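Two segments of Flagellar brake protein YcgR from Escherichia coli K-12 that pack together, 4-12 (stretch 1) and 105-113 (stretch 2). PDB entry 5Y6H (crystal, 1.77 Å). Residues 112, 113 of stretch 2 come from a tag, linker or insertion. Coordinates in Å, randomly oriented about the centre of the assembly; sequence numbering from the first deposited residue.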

ATOM      1  N   TYR A   4      16.214   0.788   6.832  1.00 70.27           N
ATOM      2  CA  TYR A   4      16.365  -0.662   6.899  1.00 70.43           C
ATOM      3  C   TYR A   4      17.633  -1.118   6.194  1.00 70.96           C
ATOM      4  O   TYR A   4      18.159  -0.416   5.327  1.00 69.66           O
ATOM      5  CB  TYR A   4      15.153  -1.361   6.280  1.00 65.88           C
ATOM      6  CG  TYR A   4      13.837  -0.949   6.890  1.00 65.14           C
ATOM      7  CD1 TYR A   4      13.496  -1.336   8.180  1.00 68.28           C
ATOM      8  CD2 TYR A   4      12.937  -0.167   6.180  1.00 61.41           C
ATOM      9  CE1 TYR A   4      12.293  -0.958   8.746  1.00 67.76           C
ATOM     10  CE2 TYR A   4      11.732   0.217   6.737  1.00 60.89           C
ATOM     11  CZ  TYR A   4      11.415  -0.181   8.019  1.00 64.09           C
ATOM     12  OH  TYR A   4      10.215   0.197   8.579  1.00 63.72           O
ATOM     13  N   HIS A   5      18.122  -2.299   6.573  1.00 72.96           N
ATOM     14  CA  HIS A   5      19.268  -2.880   5.887  1.00 73.42           C
ATOM     15  C   HIS A   5      18.925  -3.122   4.425  1.00 68.32           C
ATOM     16  O   HIS A   5      17.819  -3.558   4.093  1.00 64.85           O
ATOM     17  CB  HIS A   5      19.692  -4.194   6.552  1.00 76.21           C
ATOM     18  CG  HIS A   5      21.096  -4.614   6.227  1.00 78.52           C
ATOM     19  ND1 HIS A   5      21.507  -4.931   4.949  1.00 75.76           N
ATOM     20  CD2 HIS A   5      22.185  -4.766   7.018  1.00 83.50           C
ATOM     21  CE1 HIS A   5      22.786  -5.261   4.969  1.00 78.94           C
ATOM     22  NE2 HIS A   5      23.221  -5.168   6.212  1.00 83.67           N
ATOM     23  N   GLU A   6      19.890  -2.836   3.547  1.00 68.00           N
ATOM     24  CA  GLU A   6      19.675  -2.978   2.111  1.00 63.38           C
ATOM     25  C   GLU A   6      19.373  -4.412   1.700  1.00 61.51           C
ATOM     26  O   GLU A   6      18.925  -4.629   0.569  1.00 57.36           O
ATOM     27  CB  GLU A   6      20.897  -2.466   1.343  1.00 64.07           C
ATOM     28  CG  GLU A   6      21.053  -0.953   1.361  1.00 64.61           C
ATOM     29  CD  GLU A   6      22.270  -0.460   2.133  1.00 71.75           C
ATOM     30  OE1 GLU A   6      22.806  -1.168   3.015  1.00 75.88           O
ATOM     31  OE2 GLU A   6      22.693   0.675   1.851  1.00 73.29           O
ATOM     32  N   GLN A   7      19.600  -5.385   2.585  1.00 64.52           N
ATOM     33  CA  GLN A   7      19.229  -6.768   2.306  1.00 62.97           C
ATOM     34  C   GLN A   7      17.752  -6.902   1.948  1.00 58.71           C
ATOM     35  O   GLN A   7      17.380  -7.719   1.098  1.00 55.69           O
ATOM     36  CB  GLN A   7      19.565  -7.630   3.521  1.00 67.18           C
ATOM     37  CG  GLN A   7      18.761  -8.906   3.642  1.00 65.82           C
ATOM     38  CD  GLN A   7      19.297  -9.813   4.726  1.00 70.15           C
ATOM     39  OE1 GLN A   7      19.602 -10.973   4.476  1.00 75.92           O
ATOM     40  NE2 GLN A   7      19.420  -9.284   5.938  1.00 73.77           N
ATOM     41  N   PHE A   8      16.894  -6.106   2.583  1.00 58.56           N
ATOM     42  CA  PHE A   8      15.450  -6.251   2.469  1.00 55.23           C
ATOM     43  C   PHE A   8      14.851  -5.434   1.322  1.00 50.81           C
ATOM     44  O   PHE A   8      13.633  -5.227   1.295  1.00 48.32           O
ATOM     45  CB  PHE A   8      14.795  -5.865   3.794  1.00 57.57           C
ATOM     46  CG  PHE A   8      15.460  -6.478   4.993  1.00 62.32           C
ATOM     47  CD1 PHE A   8      15.446  -7.851   5.178  1.00 62.86           C
ATOM     48  CD2 PHE A   8      16.112  -5.687   5.926  1.00 66.36           C
ATOM     49  CE1 PHE A   8      16.062  -8.425   6.277  1.00 67.28           C
ATOM     50  CE2 PHE A   8      16.730  -6.255   7.029  1.00 70.85           C
ATOM     51  CZ  PHE A   8      16.704  -7.626   7.204  1.00 71.28           C
ATOM     52  N   LEU A   9      15.676  -4.987   0.378  1.00 49.88           N
ATOM     53  CA  LEU A   9      15.230  -4.133  -0.717  1.00 45.95           C
ATOM     54  C   LEU A   9      14.875  -4.972  -1.939  1.00 42.04           C
ATOM     55  O   LEU A   9      15.678  -5.794  -2.389  1.00 42.58           O
ATOM     56  CB  LEU A   9      16.318  -3.118  -1.076  1.00 48.17           C
ATOM     57  CG  LEU A   9      15.961  -1.966  -2.026  1.00 46.61           C
ATOM     58  CD1 LEU A   9      14.538  -1.459  -1.810  1.00 42.56           C
ATOM     59  CD2 LEU A   9      16.973  -0.838  -1.880  1.00 50.46           C
ATOM     60  N   LYS A  10      13.669  -4.769  -2.463  1.00 38.27           N
ATOM     61  CA  LYS A  10      13.275  -5.308  -3.761  1.00 34.80           C
ATOM     62  C   LYS A  10      13.237  -4.176  -4.779  1.00 32.75           C
ATOM     63  O   LYS A  10      12.554  -3.168  -4.567  1.00 31.41           O
ATOM     64  CB  LYS A  10      11.913  -5.998  -3.684  1.00 33.74           C
ATOM     65  CG  LYS A  10      11.783  -6.948  -2.517  1.00 37.65           C
ATOM     66  CD  LYS A  10      12.890  -7.994  -2.553  1.00 41.91           C
ATOM     67  CE  LYS A  10      12.521  -9.235  -1.760  1.00 45.89           C
ATOM     68  NZ  LYS A  10      13.085 -10.480  -2.362  1.00 50.00           N
ATOM     69  N   GLN A  11      13.958  -4.347  -5.882  1.00 32.63           N
ATOM     70  CA  GLN A  11      14.186  -3.257  -6.821  1.00 31.16           C
ATOM     71  C   GLN A  11      13.650  -3.506  -8.224  1.00 33.85           C
ATOM     72  O   GLN A  11      13.159  -2.569  -8.859  1.00 40.69           O
ATOM     73  CB  GLN A  11      15.689  -2.949  -6.887  1.00 33.23           C
ATOM     74  CG  GLN A  11      16.157  -1.998  -5.797  1.00 47.05           C
ATOM     75  CD  GLN A  11      17.433  -1.281  -6.170  1.00 64.20           C
ATOM     76  OE1 GLN A  11      18.514  -1.870  -6.189  1.00 60.36           O
ATOM     77  NE2 GLN A  11      17.309  -0.009  -6.509  1.00 76.90           N
ATOM     78  N   ASN A  12      13.744  -4.751  -8.746  1.00 33.40           N
ATOM     79  CA  ASN A  12      13.211  -4.892 -10.098  1.00 27.57           C
ATOM     80  C   ASN A  12      11.700  -5.138 -10.058  1.00 28.29           C
ATOM     81  O   ASN A  12      11.166  -5.604  -9.046  1.00 27.82           O
ATOM     82  CB  ASN A  12      13.935  -6.022 -10.846  1.00 33.13           C
ATOM     83  CG  ASN A  12      13.451  -7.410 -10.462  1.00 29.40           C
ATOM     84  OD1 ASN A  12      12.335  -7.809 -10.790  1.00 27.88           O
ATOM     85  ND2 ASN A  12      14.308  -8.165  -9.785  1.00 35.65           N
ATOM     86  N   PRO A 105       5.058   0.508  -6.670  1.00 17.63           N
ATOM     87  CA  PRO A 105       6.222   1.357  -6.452  1.00 18.76           C
ATOM     88  C   PRO A 105       7.425   0.811  -7.197  1.00 19.27           C
ATOM     89  O   PRO A 105       7.493  -0.391  -7.501  1.00 20.21           O
ATOM     90  CB  PRO A 105       6.428   1.276  -4.927  1.00 20.59           C
ATOM     91  CG  PRO A 105       5.983  -0.129  -4.613  1.00 18.42           C
ATOM     92  CD  PRO A 105       4.787  -0.369  -5.519  1.00 18.59           C
ATOM     93  N   PRO A 106       8.399   1.662  -7.524  1.00 18.79           N
ATOM     94  CA  PRO A 106       9.621   1.146  -8.165  1.00 19.59           C
ATOM     95  C   PRO A 106      10.474   0.304  -7.232  1.00 23.61           C
ATOM     96  O   PRO A 106      11.217  -0.563  -7.706  1.00 25.32           O
ATOM     97  CB  PRO A 106      10.349   2.422  -8.612  1.00 24.88           C
ATOM     98  CG  PRO A 106       9.800   3.498  -7.728  1.00 31.44           C
ATOM     99  CD  PRO A 106       8.372   3.132  -7.482  1.00 25.71           C
ATOM    100  N   THR A 107      10.402   0.537  -5.923  1.00 23.83           N
ATOM    101  CA  THR A 107      11.106  -0.291  -4.953  1.00 26.27           C
ATOM    102  C   THR A 107      10.180  -0.585  -3.782  1.00 22.13           C
ATOM    103  O   THR A 107       9.209   0.132  -3.531  1.00 21.76           O
ATOM    104  CB  THR A 107      12.401   0.366  -4.440  1.00 25.62           C
ATOM    105  OG1 THR A 107      12.085   1.542  -3.682  1.00 23.73           O
ATOM    106  CG2 THR A 107      13.328   0.735  -5.592  1.00 32.43           C
ATOM    107  N   LEU A 108      10.505  -1.655  -3.057  1.00 20.30           N
ATOM    108  CA  LEU A 108       9.695  -2.136  -1.947  1.00 21.31           C
ATOM    109  C   LEU A 108      10.621  -2.765  -0.916  1.00 25.74           C
ATOM    110  O   LEU A 108      11.593  -3.432  -1.278  1.00 29.88           O
ATOM    111  CB  LEU A 108       8.646  -3.145  -2.442  1.00 25.31           C
ATOM    112  CG  LEU A 108       7.650  -3.823  -1.498  1.00 28.75           C
ATOM    113  CD1 LEU A 108       6.383  -4.162  -2.261  1.00 26.92           C
ATOM    114  CD2 LEU A 108       8.246  -5.085  -0.888  1.00 26.08           C
ATOM    115  N   TRP A 109      10.324  -2.546   0.363  1.00 23.62           N
ATOM    116  CA  TRP A 109      11.039  -3.203   1.450  1.00 25.74           C
ATOM    117  C   TRP A 109      10.230  -4.400   1.935  1.00 25.72           C
ATOM    118  O   TRP A 109       9.044  -4.268   2.248  1.00 28.50           O
ATOM    119  CB  TRP A 109      11.296  -2.244   2.615  1.00 28.25           C
ATOM    120  CG  TRP A 109      12.175  -1.070   2.287  1.00 29.68           C
ATOM    121  CD1 TRP A 109      11.769   0.205   2.014  1.00 28.52           C
ATOM    122  CD2 TRP A 109      13.607  -1.060   2.210  1.00 31.44           C
ATOM    123  NE1 TRP A 109      12.859   1.007   1.768  1.00 32.88           N
ATOM    124  CE2 TRP A 109      13.999   0.254   1.882  1.00 35.96           C
ATOM    125  CE3 TRP A 109      14.595  -2.034   2.385  1.00 34.86           C
ATOM    126  CZ2 TRP A 109      15.337   0.620   1.727  1.00 38.49           C
ATOM    127  CZ3 TRP A 109      15.923  -1.670   2.230  1.00 34.44           C
ATOM    128  CH2 TRP A 109      16.281  -0.355   1.904  1.00 35.72           C
ATOM    129  N   PHE A 110      10.867  -5.568   1.977  1.00 28.40           N
ATOM    130  CA  PHE A 110      10.296  -6.776   2.575  1.00 30.92           C
ATOM    131  C   PHE A 110      11.264  -7.171   3.683  1.00 32.75           C
ATOM    132  O   PHE A 110      12.209  -7.926   3.448  1.00 31.07           O
ATOM    133  CB  PHE A 110      10.108  -7.899   1.542  1.00 28.57           C
ATOM    134  CG  PHE A 110       9.194  -9.004   1.998  1.00 28.51           C
ATOM    135  CD1 PHE A 110       9.273 -10.266   1.430  1.00 30.49           C
ATOM    136  CD2 PHE A 110       8.254  -8.782   2.991  1.00 26.45           C
ATOM    137  CE1 PHE A 110       8.433 -11.284   1.843  1.00 34.50           C
ATOM    138  CE2 PHE A 110       7.412  -9.795   3.410  1.00 28.93           C
ATOM    139  CZ  PHE A 110       7.500 -11.048   2.836  1.00 30.60           C
ATOM    140  N   VAL A 111      11.029  -6.644   4.882  1.00 35.14           N
ATOM    141  CA  VAL A 111      11.976  -6.742   5.989  1.00 31.55           C
ATOM    142  C   VAL A 111      11.655  -7.994   6.801  1.00 36.49           C
ATOM    143  O   VAL A 111      10.639  -8.054   7.498  1.00 30.87           O
ATOM    144  CB  VAL A 111      11.935  -5.486   6.866  1.00 31.11           C
ATOM    145  CG1 VAL A 111      13.020  -5.544   7.929  1.00 33.92           C
ATOM    146  CG2 VAL A 111      12.090  -4.239   6.007  1.00 31.75           C
ATOM    147  N   LEU A 112      12.534  -8.990   6.724  1.00 40.84           N
ATOM    148  CA  LEU A 112      12.379 -10.240   7.467  1.00 42.27           C
ATOM    149  C   LEU A 112      13.239 -10.258   8.723  1.00 47.97           C
ATOM    150  O   LEU A 112      13.800 -11.293   9.090  1.00 53.95           O
ATOM    151  CB  LEU A 112      12.701 -11.428   6.569  1.00 43.93           C
ATOM    152  CG  LEU A 112      12.054 -11.356   5.182  1.00 46.08           C
ATOM    153  CD1 LEU A 112      12.514 -12.501   4.292  1.00 44.70           C
ATOM    154  CD2 LEU A 112      10.538 -11.343   5.299  1.00 38.24           C
ATOM    155  N   GLU A 113      13.340  -9.108   9.381  1.00 50.35           N
ATOM    156  CA  GLU A 113      14.133  -8.988  10.599  1.00 53.51           C
ATOM    157  C   GLU A 113      13.716 -10.029  11.632  1.00 60.92           C
ATOM    158  O   GLU A 113      12.560 -10.073  12.052  1.00 62.76           O
ATOM    159  CB  GLU A 113      14.003  -7.582  11.188  1.00 47.89           C
ATOM    160  CG  GLU A 113      15.153  -6.653  10.835  1.00 55.53           C
ATOM    161  CD  GLU A 113      14.939  -5.241  11.344  1.00 63.62           C
ATOM    162  OE1 GLU A 113      14.173  -5.067  12.316  1.00 66.78           O
ATOM    163  OE2 GLU A 113      15.536  -4.304  10.774  1.00 64.95           O
TER

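A short antiparallel pairing can hold two distant segments of a chain together when a few backbone hydrogen bonds fix the register and aromatic side chains extend the contact beyond them. Segments 4-12 and 105-113 of the flagellar brake protein YcgR illustrate the principle. Three hydrogen bonds do the polar work, all between main-chain atoms. K10 and L108 form a hydrogen-bonded pair: K10 N donates to L108 O at 2.7 Å, and L108 N returns the bond to K10 O at 3.0 Å. The third runs from F110 N to F8 O at 2.9 Å. Between these lies the non-hydrogen-bonded pair of L9 and W109, whose CA atoms are 4.8 Å apart, in the alternation expected of antiparallel strands.

Two of these carbonyls also receive CA-H...O contacts, as is common in antiparallel sheets: W109 CA lies 3.3 Å from F8 O, and T107 CA lies 3.2 Å from K10 O. Beyond this point the polar pairing lapses. Q11 O and P106 O approach to 3.0 Å, but both are acceptors, so no hydrogen bond joins them. On the approach to the strand, a compact turn, with F8 N bonded to H5 O at 3.1 Å, carries the chain past the W109 indole.

Side chains alternate between the faces of the sheet. L9 and W109 share one face, where L9 CD1 sits almost on the normal of the indole six-membered ring, 4.0 Å from its centroid. Over the opposite face of that ring lies Y4, with its CB 4.3 Å from the centroid. The indole is thus sandwiched between aliphatic carbons, and its electron-rich faces suit such CH-pi contacts. The Y4 ring also directs its edge toward the face of the indole five-membered ring, their planes inclined at 56°. K10 and L108 occupy the other face, but their side chains meet only loosely, K10 CG being 4.3 Å from L108 CD2, and the end of the lysine leads away.

V111 contacts two aromatic rings, Y4 and F8, through its separate methyl groups. CG2 lies over a face of Y4, 4.0 Å from the ring centroid, while CG1 lies over a face of F8, 3.9 Å from that centroid. Branching at CB lets one small residue serve both rings. At the periphery, tag-derived E113 adds a contact with F8, its CG 4.1 Å from F8 CZ. Altogether the two segments bury 754 Å².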